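PDB 1YQF: hypothetical protein Lmaj011689 from Leishmania major, which is of unknown function but, as a homologue of human p32 in the MAM33 family, is probably a mitochondrial protein that assembles as a trimer. Local coordinates for residues 187-190 / 191-194; 148-151 / 152-155; 69-72 / 73-76; 136-139 / 140-144. All coordinates share one frame; numbering follows the deposited sequence.

Overall arrangement
The chain combines an antiparallel six-stranded sheet with helices, and three copies form the assembly. Contact 1 lies on the long C-terminal helix 173-202, contact 3 at the hairpin turn joining strands 64-71 and 74-81, and contact 4 on the short helix 136-144, a few residues before the turn of contact 2. Within one chain, contacts 1 and 2 are remote, their centres about 39 Å apart on opposite sides of the chain's centre. Between subunits they meet: Pro149 and Leu154 of contact 2 pack on Trp194 and Tyr191 of the third subunit. Contact 4 also faces neighbouring chains, whereas contact 3, centred about 25 Å from it, stays within its own subunit.

Contact 1. Residues 187-190 / 191-194; sequences EQQD and YEAW
Gln188 reaches one turn forward along helix 173-202 to Glu192, and this i to i+4 pair is the polar side-chain link of the segment. NE2 of Gln188 gives a nearly straight hydrogen bond to OE2 of Glu192, 3.0 Å long with 172° at the hydrogen. The acceptor lies in the amide plane of Gln188, but the carboxylate is met on its anti side and somewhat out of its plane, the two flat groups being turned 67° apart. Gln188 gets there by bending at chi2 (66°), while Glu192 comes extended beyond CG. Both ends have further partners: Glu38 OE1 accepts from NE2 of Gln188, and Lys44 forms a salt bridge with OE2 of Glu192.

Regular backbone bonds carry the rest of the turn, among them Tyr191 N to Glu187 O at 3.0 Å and Trp194 N to Asp190 O at 2.8 Å.

In the packing, Tyr191 and Glu192 touch Glu38 on helix 23-39. Tyr191 also packs on Tyr146 of the second subunit, whose hydroxyl is hydrogen-bonded to OE2 of Glu187. Trp194 is buried against the same subunit: NE1 bonds to Ile122 O, and its ring meets Phe124 edge-to-face, both residues of the second subunit.

With Glu38 and Glu192 both accepting from one amide nitrogen, and Lys44 close by, the lysine probably offsets much of the negative charge where the two helices meet.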
ATOM      1  N   GLU A 187       9.846 -20.224   8.277  1.00 32.26           N
ATOM      2  CA  GLU A 187       9.317 -19.402   9.364  1.00 33.27           C
ATOM      3  C   GLU A 187       9.921 -19.829  10.698  1.00 31.88           C
ATOM      4  O   GLU A 187      10.206 -18.995  11.547  1.00 31.13           O
ATOM      5  CB  GLU A 187       7.791 -19.498   9.422  1.00 34.48           C
ATOM      6  CG  GLU A 187       7.152 -18.854  10.649  1.00 39.72           C
ATOM      7  CD  GLU A 187       7.446 -17.366  10.754  1.00 45.17           C
ATOM      8  OE1 GLU A 187       7.286 -16.656   9.731  1.00 48.69           O
ATOM      9  OE2 GLU A 187       7.826 -16.905  11.857  1.00 47.03           O
ATOM     10  N   GLN A 188      10.091 -21.134  10.879  1.00 31.27           N
ATOM     11  CA  GLN A 188      10.726 -21.681  12.077  1.00 30.99           C
ATOM     12  C   GLN A 188      12.187 -21.238  12.157  1.00 30.76           C
ATOM     13  O   GLN A 188      12.678 -20.921  13.234  1.00 30.99           O
ATOM     14  CB  GLN A 188      10.635 -23.214  12.077  1.00 31.02           C
ATOM     15  CG  GLN A 188      11.335 -23.915  13.247  1.00 30.94           C
ATOM     16  CD  GLN A 188      10.700 -23.613  14.597  1.00 31.58           C
ATOM     17  OE1 GLN A 188       9.478 -23.499  14.705  1.00 32.57           O
ATOM     18  NE2 GLN A 188      11.528 -23.493  15.630  1.00 30.60           N
ATOM     19  N   GLN A 189      12.871 -21.210  11.014  1.00 30.47           N
ATOM     20  CA  GLN A 189      14.281 -20.827  10.973  1.00 30.66           C
ATOM     21  C   GLN A 189      14.456 -19.363  11.350  1.00 29.79           C
ATOM     22  O   GLN A 189      15.347 -19.025  12.119  1.00 29.53           O
ATOM     23  CB  GLN A 189      14.894 -21.078   9.591  1.00 31.29           C
ATOM     24  CG  GLN A 189      14.712 -22.496   9.041  1.00 34.33           C
ATOM     25  CD  GLN A 189      15.067 -23.582  10.050  1.00 37.76           C
ATOM     26  OE1 GLN A 189      16.208 -23.656  10.513  1.00 39.47           O
ATOM     27  NE2 GLN A 189      14.093 -24.426  10.390  1.00 38.76           N
ATOM     28  N   ASP A 190      13.595 -18.499  10.817  1.00 29.10           N
ATOM     29  CA  ASP A 190      13.668 -17.071  11.098  1.00 28.56           C
ATOM     30  C   ASP A 190      13.317 -16.768  12.548  1.00 27.59           C
ATOM     31  O   ASP A 190      13.916 -15.886  13.156  1.00 26.82           O
ATOM     32  CB  ASP A 190      12.752 -16.282  10.158  1.00 28.94           C
ATOM     33  CG  ASP A 190      13.336 -16.130   8.769  1.00 30.38           C
ATOM     34  OD1 ASP A 190      14.566 -15.946   8.653  1.00 33.47           O
ATOM     35  OD2 ASP A 190      12.641 -16.190   7.733  1.00 32.48           O
ATOM     36  N   TYR A 191      12.353 -17.502  13.097  1.00 26.66           N
ATOM     37  CA  TYR A 191      11.963 -17.335  14.494  1.00 26.23           C
ATOM     38  C   TYR A 191      13.157 -17.643  15.393  1.00 26.43           C
ATOM     39  O   TYR A 191      13.436 -16.908  16.333  1.00 26.33           O
ATOM     40  CB  TYR A 191      10.772 -18.242  14.840  1.00 26.00           C
ATOM     41  CG  TYR A 191      10.394 -18.253  16.306  1.00 25.83           C
ATOM     42  CD1 TYR A 191      10.231 -17.069  17.011  1.00 26.72           C
ATOM     43  CD2 TYR A 191      10.216 -19.452  16.990  1.00 26.61           C
ATOM     44  CE1 TYR A 191       9.889 -17.072  18.355  1.00 27.46           C
ATOM     45  CE2 TYR A 191       9.879 -19.470  18.334  1.00 27.55           C
ATOM     46  CZ  TYR A 191       9.713 -18.274  19.015  1.00 28.16           C
ATOM     47  OH  TYR A 191       9.376 -18.281  20.352  1.00 28.01           O
ATOM     48  N   GLU A 192      13.874 -18.720  15.082  1.00 26.67           N
ATOM     49  CA  GLU A 192      15.066 -19.090  15.844  1.00 27.05           C
ATOM     50  C   GLU A 192      16.146 -18.008  15.780  1.00 26.37           C
ATOM     51  O   GLU A 192      16.750 -17.683  16.799  1.00 26.16           O
ATOM     52  CB  GLU A 192      15.619 -20.434  15.369  1.00 27.57           C
ATOM     53  CG  GLU A 192      14.925 -21.623  16.019  1.00 30.63           C
ATOM     54  CD  GLU A 192      15.260 -22.943  15.351  1.00 33.18           C
ATOM     55  OE1 GLU A 192      16.315 -23.030  14.687  1.00 34.87           O
ATOM     56  OE2 GLU A 192      14.464 -23.894  15.497  1.00 35.45           O
ATOM     57  N   ALA A 193      16.375 -17.445  14.595  1.00 25.46           N
ATOM     58  CA  ALA A 193      17.337 -16.352  14.444  1.00 24.98           C
ATOM     59  C   ALA A 193      16.857 -15.109  15.197  1.00 24.84           C
ATOM     60  O   ALA A 193      17.657 -14.355  15.756  1.00 25.19           O
ATOM     61  CB  ALA A 193      17.563 -16.031  12.966  1.00 24.67           C
ATOM     62  N   TRP A 194      15.542 -14.922  15.217  1.00 24.18           N
ATOM     63  CA  TRP A 194      14.898 -13.814  15.912  1.00 24.23           C
ATOM     64  C   TRP A 194      15.099 -13.920  17.429  1.00 24.27           C
ATOM     65  O   TRP A 194      15.323 -12.917  18.101  1.00 23.74           O
ATOM     66  CB  TRP A 194      13.409 -13.809  15.547  1.00 24.26           C
ATOM     67  CG  TRP A 194      12.577 -12.701  16.107  1.00 23.91           C
ATOM     68  CD1 TRP A 194      12.337 -11.486  15.532  1.00 24.48           C
ATOM     69  CD2 TRP A 194      11.814 -12.725  17.319  1.00 23.42           C
ATOM     70  NE1 TRP A 194      11.493 -10.744  16.323  1.00 25.58           N
ATOM     71  CE2 TRP A 194      11.157 -11.481  17.429  1.00 24.65           C
ATOM     72  CE3 TRP A 194      11.628 -13.669  18.337  1.00 24.14           C
ATOM     73  CZ2 TRP A 194      10.331 -11.161  18.505  1.00 24.39           C
ATOM     74  CZ3 TRP A 194      10.802 -13.348  19.408  1.00 24.13           C
ATOM     75  CH2 TRP A 194      10.168 -12.102  19.484  1.00 24.16           C
TER

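Contact 2. Residues 148-151 / 152-155; sequences GPLV and HELD
Leu150 lies over one face of the Glu153 carboxylate, its CD1 set toward OE2 at 3.4 Å and its CB above the carbon CD of Glu153 at 4.1 Å. A water sits on that same side, well out of the carboxylate plane, accepting from Leu150 N at 2.8 Å and giving a longer hydrogen bond to OE1 of Glu153. The two side chains run side by side in a short 3-10 turn that leads into helix 156-168.

The turn is made by two successive i to i+3 bonds: Glu153 N to Leu150 O at 3.1 Å, and Leu154 N to Val151 O at 3.2 Å. In both, the donor stands well above the carbonyl plane, 55° and 68° out of it, as the tight winding brings each N-H over the oxygen.

Leu154 turns back toward the start of the turn and meets the Pro149 ring at about a right angle. Val151 and Leu154 also touch Leu159 of the following helix. The third subunit covers the Pro149-Leu154 pair: its Trp194 packs on Pro149 and its Tyr191 on Leu154. Within the turn, the apolar link between proline and leucine rests on Pro149 CG and Leu154 CD2, 4.0 Å apart.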
ATOM      1  N   GLY A 148      -4.890  -6.005 -16.519  1.00 25.18           N
ATOM      2  CA  GLY A 148      -5.704  -7.086 -17.046  1.00 25.96           C
ATOM      3  C   GLY A 148      -7.157  -6.975 -16.613  1.00 26.29           C
ATOM      4  O   GLY A 148      -7.487  -6.144 -15.774  1.00 26.72           O
ATOM      5  N   PRO A 149      -8.018  -7.828 -17.164  1.00 26.72           N
ATOM      6  CA  PRO A 149      -9.450  -7.810 -16.840  1.00 27.43           C
ATOM      7  C   PRO A 149      -9.715  -8.470 -15.493  1.00 28.26           C
ATOM      8  O   PRO A 149      -8.846  -9.162 -14.978  1.00 28.00           O
ATOM      9  CB  PRO A 149     -10.056  -8.656 -17.959  1.00 27.22           C
ATOM     10  CG  PRO A 149      -9.002  -9.667 -18.234  1.00 26.44           C
ATOM     11  CD  PRO A 149      -7.693  -8.918 -18.101  1.00 26.38           C
ATOM     12  N   LEU A 150     -10.896  -8.247 -14.933  1.00 29.80           N
ATOM     13  CA  LEU A 150     -11.301  -8.929 -13.708  1.00 30.95           C
ATOM     14  C   LEU A 150     -11.535 -10.411 -13.994  1.00 32.08           C
ATOM     15  O   LEU A 150     -12.343 -10.767 -14.854  1.00 32.19           O
ATOM     16  CB  LEU A 150     -12.558  -8.288 -13.128  1.00 31.03           C
ATOM     17  CG  LEU A 150     -12.420  -6.806 -12.772  1.00 31.35           C
ATOM     18  CD1 LEU A 150     -13.744  -6.255 -12.254  1.00 31.24           C
ATOM     19  CD2 LEU A 150     -11.309  -6.598 -11.747  1.00 31.48           C
ATOM     20  N   VAL A 151     -10.807 -11.259 -13.271  1.00 33.59           N
ATOM     21  CA  VAL A 151     -10.822 -12.707 -13.495  1.00 35.02           C
ATOM     22  C   VAL A 151     -12.197 -13.334 -13.228  1.00 35.97           C
ATOM     23  O   VAL A 151     -12.561 -14.314 -13.878  1.00 35.55           O
ATOM     24  CB  VAL A 151      -9.728 -13.400 -12.644  1.00 35.25           C
ATOM     25  CG1 VAL A 151      -9.909 -14.896 -12.616  1.00 36.75           C
ATOM     26  CG2 VAL A 151      -8.351 -13.072 -13.202  1.00 35.35           C
ATOM     27  N   HIS A 152     -12.950 -12.765 -12.285  1.00 37.36           N
ATOM     28  CA  HIS A 152     -14.304 -13.237 -11.975  1.00 38.68           C
ATOM     29  C   HIS A 152     -15.255 -13.114 -13.170  1.00 38.47           C
ATOM     30  O   HIS A 152     -16.189 -13.906 -13.315  1.00 38.64           O
ATOM     31  CB  HIS A 152     -14.888 -12.469 -10.780  1.00 39.46           C
ATOM     32  CG  HIS A 152     -16.379 -12.564 -10.673  1.00 41.83           C
ATOM     33  ND1 HIS A 152     -17.025 -13.731 -10.326  1.00 44.12           N
ATOM     34  CD2 HIS A 152     -17.351 -11.645 -10.888  1.00 44.11           C
ATOM     35  CE1 HIS A 152     -18.331 -13.525 -10.323  1.00 45.36           C
ATOM     36  NE2 HIS A 152     -18.556 -12.268 -10.661  1.00 45.38           N
ATOM     37  N   GLU A 153     -15.013 -12.113 -14.013  1.00 38.07           N
ATOM     38  CA  GLU A 153     -15.860 -11.846 -15.175  1.00 37.72           C
ATOM     39  C   GLU A 153     -15.463 -12.613 -16.442  1.00 36.28           C
ATOM     40  O   GLU A 153     -16.127 -12.483 -17.466  1.00 36.66           O
ATOM     41  CB  GLU A 153     -15.883 -10.339 -15.455  1.00 38.20           C
ATOM     42  CG  GLU A 153     -16.746  -9.566 -14.472  1.00 39.98           C
ATOM     43  CD  GLU A 153     -16.470  -8.076 -14.474  1.00 42.56           C
ATOM     44  OE1 GLU A 153     -15.996  -7.553 -15.509  1.00 43.64           O
ATOM     45  OE2 GLU A 153     -16.737  -7.428 -13.434  1.00 43.70           O
ATOM     46  N   LEU A 154     -14.399 -13.410 -16.380  1.00 34.69           N
ATOM     47  CA  LEU A 154     -13.963 -14.198 -17.533  1.00 33.32           C
ATOM     48  C   LEU A 154     -14.716 -15.515 -17.646  1.00 33.82           C
ATOM     49  O   LEU A 154     -15.079 -16.121 -16.638  1.00 33.16           O
ATOM     50  CB  LEU A 154     -12.462 -14.484 -17.459  1.00 32.52           C
ATOM     51  CG  LEU A 154     -11.544 -13.266 -17.544  1.00 30.68           C
ATOM     52  CD1 LEU A 154     -10.103 -13.717 -17.466  1.00 29.83           C
ATOM     53  CD2 LEU A 154     -11.787 -12.452 -18.807  1.00 28.39           C
ATOM     54  N   ASP A 155     -14.923 -15.953 -18.887  1.00 34.69           N
ATOM     55  CA  ASP A 155     -15.647 -17.188 -19.178  1.00 35.68           C
ATOM     56  C   ASP A 155     -14.917 -18.413 -18.643  1.00 35.08           C
ATOM     57  O   ASP A 155     -13.685 -18.438 -18.585  1.00 35.02           O
ATOM     58  CB  ASP A 155     -15.870 -17.338 -20.692  1.00 36.49           C
ATOM     59  CG  ASP A 155     -17.033 -16.498 -21.200  1.00 39.37           C
ATOM     60  OD1 ASP A 155     -17.710 -15.745 -20.457  1.00 42.30           O
ATOM     61  OD2 ASP A 155     -17.330 -16.555 -22.413  1.00 42.56           O
TER
HETATM   62  O   HOH W   1     -12.916  -7.333 -16.577  1.00 37.55           O

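Contact 3. Residues 69-72 / 73-76; sequences KSFE and GEDL
Lys69 and Leu76 pair through both backbone hydrogen bonds of an antiparallel bridge, Leu76 N to Lys69 O at 3.0 Å and the longer Lys69 N to Leu76 O at 3.3 Å. Nearer the turn, Phe71 and Glu74 form the next hydrogen-bonded pair. Phe71 N reaches Glu74 O within the carbonyl plane, whereas Glu74 N, 3.1 Å from Phe71 O, stands far above that carbonyl's plane. This second bond closes a type I' turn, the two-residue connection of a tight beta hairpin between strands 64-71 and 74-81. Glu72 and Gly73 both take positive phi, as a type I' turn requires, with glycine, lacking a side chain, at the second of the two corners. Between the two bonded pairs, Ser70 CA approaches Glu74 O at 3.4 Å in a CA-H...O contact.

Lys69, Phe71, Glu74 and Leu76 share one face of the sheet; Ser70 and Asp75 share the other. Leu76 CD1 rests against Phe71 CB at 3.7 Å and against Lys69 CE at 4.0 Å, the lysine lying alongside the leucine. CG of Phe71, anti to the backbone N (chi1 178°), sets the ring alongside Glu74, whose OE1 lies near the ring plane, 3.9 Å from CD2 of Phe71. CG of Glu72 lies 3.3 Å above the plane of this ring, offset toward the rim.

Arg169 ties this face down, its NE in a salt bridge with OE1 of Glu74 and its carbonyl accepting from Lys69 NZ. The salt bridge to Arg169 would tend to keep the buried Glu74 carboxylate ionised.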
ATOM      1  N   LYS A  69      12.950 -22.313 -13.438  1.00 42.19           N
ATOM      2  CA  LYS A  69      13.031 -23.487 -14.308  1.00 43.63           C
ATOM      3  C   LYS A  69      12.722 -23.090 -15.752  1.00 44.50           C
ATOM      4  O   LYS A  69      11.938 -22.176 -15.990  1.00 45.13           O
ATOM      5  CB  LYS A  69      12.058 -24.574 -13.832  1.00 43.92           C
ATOM      6  CG  LYS A  69      11.247 -25.271 -14.925  1.00 44.95           C
ATOM      7  CD  LYS A  69      10.162 -26.157 -14.334  1.00 46.47           C
ATOM      8  CE  LYS A  69       9.187 -26.644 -15.398  1.00 46.94           C
ATOM      9  NZ  LYS A  69       8.019 -27.362 -14.815  1.00 46.83           N
ATOM     10  N   SER A  70      13.329 -23.789 -16.707  1.00 45.22           N
ATOM     11  CA  SER A  70      13.041 -23.569 -18.123  1.00 45.74           C
ATOM     12  C   SER A  70      12.038 -24.599 -18.634  1.00 45.90           C
ATOM     13  O   SER A  70      11.995 -25.733 -18.151  1.00 45.84           O
ATOM     14  CB  SER A  70      14.323 -23.630 -18.949  1.00 45.86           C
ATOM     15  OG  SER A  70      15.132 -22.492 -18.699  1.00 46.31           O
ATOM     16  N   PHE A  71      11.234 -24.189 -19.612  1.00 46.15           N
ATOM     17  CA  PHE A  71      10.209 -25.045 -20.203  1.00 46.53           C
ATOM     18  C   PHE A  71       9.899 -24.585 -21.628  1.00 47.14           C
ATOM     19  O   PHE A  71       9.210 -23.582 -21.819  1.00 47.48           O
ATOM     20  CB  PHE A  71       8.936 -25.007 -19.350  1.00 46.40           C
ATOM     21  CG  PHE A  71       7.799 -25.817 -19.917  1.00 46.06           C
ATOM     22  CD1 PHE A  71       7.690 -27.173 -19.637  1.00 45.88           C
ATOM     23  CD2 PHE A  71       6.840 -25.225 -20.731  1.00 45.45           C
ATOM     24  CE1 PHE A  71       6.644 -27.923 -20.159  1.00 45.78           C
ATOM     25  CE2 PHE A  71       5.794 -25.969 -21.253  1.00 45.28           C
ATOM     26  CZ  PHE A  71       5.695 -27.320 -20.968  1.00 45.45           C
ATOM     27  N   GLU A  72      10.406 -25.324 -22.615  1.00 47.64           N
ATOM     28  CA  GLU A  72      10.167 -25.027 -24.032  1.00 48.18           C
ATOM     29  C   GLU A  72      10.660 -23.629 -24.426  1.00 47.15           C
ATOM     30  O   GLU A  72       9.968 -22.894 -25.130  1.00 47.23           O
ATOM     31  CB  GLU A  72       8.674 -25.176 -24.387  1.00 48.97           C
ATOM     32  CG  GLU A  72       7.964 -26.374 -23.763  1.00 52.12           C
ATOM     33  CD  GLU A  72       8.487 -27.720 -24.237  1.00 55.57           C
ATOM     34  OE1 GLU A  72       9.297 -27.771 -25.187  1.00 57.89           O
ATOM     35  OE2 GLU A  72       8.075 -28.745 -23.650  1.00 57.59           O
ATOM     36  N   GLY A  73      11.851 -23.262 -23.953  1.00 46.05           N
ATOM     37  CA  GLY A  73      12.432 -21.958 -24.242  1.00 45.00           C
ATOM     38  C   GLY A  73      11.953 -20.817 -23.352  1.00 43.97           C
ATOM     39  O   GLY A  73      12.536 -19.732 -23.370  1.00 43.98           O
ATOM     40  N   GLU A  74      10.895 -21.053 -22.579  1.00 42.42           N
ATOM     41  CA  GLU A  74      10.344 -20.048 -21.671  1.00 41.05           C
ATOM     42  C   GLU A  74      11.109 -20.045 -20.348  1.00 39.50           C
ATOM     43  O   GLU A  74      11.485 -21.097 -19.845  1.00 39.59           O
ATOM     44  CB  GLU A  74       8.869 -20.345 -21.388  1.00 41.12           C
ATOM     45  CG  GLU A  74       7.967 -20.357 -22.614  1.00 40.94           C
ATOM     46  CD  GLU A  74       6.600 -20.956 -22.335  1.00 41.89           C
ATOM     47  OE1 GLU A  74       6.345 -21.360 -21.181  1.00 42.22           O
ATOM     48  OE2 GLU A  74       5.779 -21.021 -23.272  1.00 42.27           O
ATOM     49  N   ASP A  75      11.327 -18.860 -19.786  1.00 37.49           N
ATOM     50  CA  ASP A  75      11.907 -18.728 -18.452  1.00 36.03           C
ATOM     51  C   ASP A  75      10.787 -18.576 -17.429  1.00 34.16           C
ATOM     52  O   ASP A  75      10.104 -17.557 -17.400  1.00 33.36           O
ATOM     53  CB  ASP A  75      12.841 -17.519 -18.392  1.00 36.29           C
ATOM     54  CG  ASP A  75      14.055 -17.677 -19.284  1.00 37.70           C
ATOM     55  OD1 ASP A  75      14.445 -18.790 -19.708  1.00 39.09           O
ATOM     56  OD2 ASP A  75      14.695 -16.653 -19.610  1.00 39.97           O
ATOM     57  N   LEU A  76      10.598 -19.598 -16.597  1.00 32.33           N
ATOM     58  CA  LEU A  76       9.556 -19.579 -15.573  1.00 31.00           C
ATOM     59  C   LEU A  76      10.120 -19.159 -14.218  1.00 30.21           C
ATOM     60  O   LEU A  76      11.222 -19.553 -13.846  1.00 30.20           O
ATOM     61  CB  LEU A  76       8.886 -20.948 -15.448  1.00 30.83           C
ATOM     62  CG  LEU A  76       8.375 -21.597 -16.739  1.00 31.07           C
ATOM     63  CD1 LEU A  76       7.837 -22.989 -16.442  1.00 31.92           C
ATOM     64  CD2 LEU A  76       7.306 -20.750 -17.397  1.00 29.68           C
TER

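Contact 4. Residues 136-139 / 140-144; sequences AEAE and AKRNE
Asn143 N gives Glu139 O the shortest sound polar bond of the segment, 2.8 Å long and in the carbonyl plane, though bent to 143° at the hydrogen. The Asn143 side chain folds back over that same carbonyl, with its CG 3.2 Å from Glu139 O.

Glu139 and Arg142 form an i to i+3 salt bridge, OE1 to NH2 at 3.1 Å. OE1 lies in the guanidinium plane at its edge, while the carboxylate plane is turned 83° from it. Arg142 is bent at chi3 (-68°), which lays one face of its guanidinium over the backbone: Ala138 O sits 3.4 Å above the plane, off toward the rim. Its other terminal nitrogen, NH1, is hydrogen-bonded to the carbonyl oxygens of Leu130, on helix 128-132, and of Asp133, just beyond it. The buried arginine thus ties its helix to the end of helix 128-132 and the residue after it, and Arg142 O accepts from Arg123.

The segment is helix 136-144, wound by i to i+4 bonds such as Ala140 N to Ala136 O at 3.1 Å; that from Arg142 N to Ala138 O is weak. Its N-terminal end sits where subunits meet: Ala136 packs on Ala136 of both other chains, and OE2 of Glu137 makes weak hydrogen bonds to the amides of Ala136 and Glu137 of the third subunit.

On another side of the helix Lys141 curls back along Glu137, its CG 3.2 Å from Glu137 O. The bend at the end of the chain brings NZ of Lys141 to 3.6 Å from Glu137 CB, while OE1 of Glu137 stays 4.4 Å from NZ, too far for a salt bridge.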
ATOM      1  N   ALA A 136      10.445  -0.047  -4.776  1.00 33.56           N
ATOM      2  CA  ALA A 136       9.306   0.856  -4.728  1.00 33.16           C
ATOM      3  C   ALA A 136       9.014   1.476  -6.083  1.00 33.49           C
ATOM      4  O   ALA A 136       7.855   1.580  -6.479  1.00 33.12           O
ATOM      5  CB  ALA A 136       9.559   1.945  -3.711  1.00 32.99           C
ATOM      6  N   GLU A 137      10.061   1.903  -6.783  1.00 33.95           N
ATOM      7  CA  GLU A 137       9.884   2.526  -8.093  1.00 34.47           C
ATOM      8  C   GLU A 137       9.409   1.516  -9.121  1.00 33.86           C
ATOM      9  O   GLU A 137       8.561   1.832  -9.943  1.00 33.28           O
ATOM     10  CB  GLU A 137      11.175   3.191  -8.584  1.00 35.19           C
ATOM     11  CG  GLU A 137      11.355   4.636  -8.144  1.00 38.12           C
ATOM     12  CD  GLU A 137      10.138   5.514  -8.388  1.00 40.92           C
ATOM     13  OE1 GLU A 137       9.461   5.364  -9.435  1.00 42.84           O
ATOM     14  OE2 GLU A 137       9.863   6.369  -7.521  1.00 42.32           O
ATOM     15  N   ALA A 138       9.954   0.303  -9.066  1.00 33.81           N
ATOM     16  CA  ALA A 138       9.571  -0.756  -9.996  1.00 33.88           C
ATOM     17  C   ALA A 138       8.088  -1.088  -9.853  1.00 34.70           C
ATOM     18  O   ALA A 138       7.407  -1.334 -10.848  1.00 34.80           O
ATOM     19  CB  ALA A 138      10.412  -2.006  -9.763  1.00 33.50           C
ATOM     20  N   GLU A 139       7.598  -1.078  -8.616  1.00 35.79           N
ATOM     21  CA  GLU A 139       6.195  -1.378  -8.331  1.00 37.00           C
ATOM     22  C   GLU A 139       5.300  -0.261  -8.854  1.00 36.70           C
ATOM     23  O   GLU A 139       4.286  -0.525  -9.502  1.00 36.62           O
ATOM     24  CB  GLU A 139       5.974  -1.561  -6.825  1.00 37.85           C
ATOM     25  CG  GLU A 139       4.714  -2.339  -6.460  1.00 41.67           C
ATOM     26  CD  GLU A 139       4.842  -3.840  -6.707  1.00 46.45           C
ATOM     27  OE1 GLU A 139       5.753  -4.476  -6.124  1.00 49.73           O
ATOM     28  OE2 GLU A 139       4.032  -4.387  -7.488  1.00 49.31           O
ATOM     29  N   ALA A 140       5.693   0.980  -8.573  1.00 36.50           N
ATOM     30  CA  ALA A 140       4.943   2.164  -9.001  1.00 36.52           C
ATOM     31  C   ALA A 140       4.765   2.265 -10.519  1.00 36.37           C
ATOM     32  O   ALA A 140       3.712   2.699 -10.992  1.00 36.39           O
ATOM     33  CB  ALA A 140       5.607   3.422  -8.472  1.00 36.58           C
ATOM     34  N   LYS A 141       5.786   1.869 -11.277  1.00 36.22           N
ATOM     35  CA  LYS A 141       5.703   1.869 -12.737  1.00 36.37           C
ATOM     36  C   LYS A 141       4.670   0.844 -13.192  1.00 34.91           C
ATOM     37  O   LYS A 141       3.849   1.127 -14.058  1.00 35.30           O
ATOM     38  CB  LYS A 141       7.061   1.558 -13.371  1.00 37.02           C
ATOM     39  CG  LYS A 141       8.143   2.591 -13.048  1.00 40.53           C
ATOM     40  CD  LYS A 141       9.421   2.336 -13.839  1.00 44.25           C
ATOM     41  CE  LYS A 141      10.629   3.007 -13.190  1.00 46.16           C
ATOM     42  NZ  LYS A 141      11.181   2.206 -12.051  1.00 47.51           N
ATOM     43  N   ARG A 142       4.712  -0.342 -12.592  1.00 33.34           N
ATOM     44  CA  ARG A 142       3.743  -1.397 -12.886  1.00 31.86           C
ATOM     45  C   ARG A 142       2.321  -0.990 -12.495  1.00 31.24           C
ATOM     46  O   ARG A 142       1.362  -1.355 -13.171  1.00 30.07           O
ATOM     47  CB  ARG A 142       4.105  -2.682 -12.146  1.00 31.56           C
ATOM     48  CG  ARG A 142       5.288  -3.440 -12.707  1.00 31.01           C
ATOM     49  CD  ARG A 142       5.374  -4.863 -12.168  1.00 30.11           C
ATOM     50  NE  ARG A 142       5.693  -4.891 -10.742  1.00 29.50           N
ATOM     51  CZ  ARG A 142       6.923  -4.830 -10.233  1.00 30.82           C
ATOM     52  NH1 ARG A 142       7.988  -4.740 -11.023  1.00 31.62           N
ATOM     53  NH2 ARG A 142       7.094  -4.856  -8.918  1.00 29.83           N
ATOM     54  N   ASN A 143       2.195  -0.223 -11.411  1.00 30.74           N
ATOM     55  CA  ASN A 143       0.894   0.226 -10.917  1.00 30.63           C
ATOM     56  C   ASN A 143       0.134   1.084 -11.934  1.00 29.81           C
ATOM     57  O   ASN A 143      -1.087   1.153 -11.887  1.00 29.62           O
ATOM     58  CB  ASN A 143       1.056   1.009  -9.603  1.00 30.94           C
ATOM     59  CG  ASN A 143       1.316   0.110  -8.397  1.00 31.94           C
ATOM     60  OD1 ASN A 143       1.114  -1.104  -8.446  1.00 32.35           O
ATOM     61  ND2 ASN A 143       1.767   0.712  -7.301  1.00 33.47           N
ATOM     62  N   GLU A 144       0.861   1.732 -12.845  1.00 29.11           N
ATOM     63  CA  GLU A 144       0.260   2.581 -13.873  1.00 28.72           C
ATOM     64  C   GLU A 144      -0.181   1.830 -15.126  1.00 27.37           C
ATOM     65  O   GLU A 144      -0.969   2.358 -15.907  1.00 26.94           O
ATOM     66  CB  GLU A 144       1.253   3.655 -14.316  1.00 29.40           C
ATOM     67  CG  GLU A 144       1.639   4.663 -13.253  1.00 32.76           C
ATOM     68  CD  GLU A 144       2.483   5.784 -13.831  1.00 36.24           C
ATOM     69  OE1 GLU A 144       3.576   5.490 -14.363  1.00 37.86           O
ATOM     70  OE2 GLU A 144       2.046   6.954 -13.773  1.00 38.58           O
TER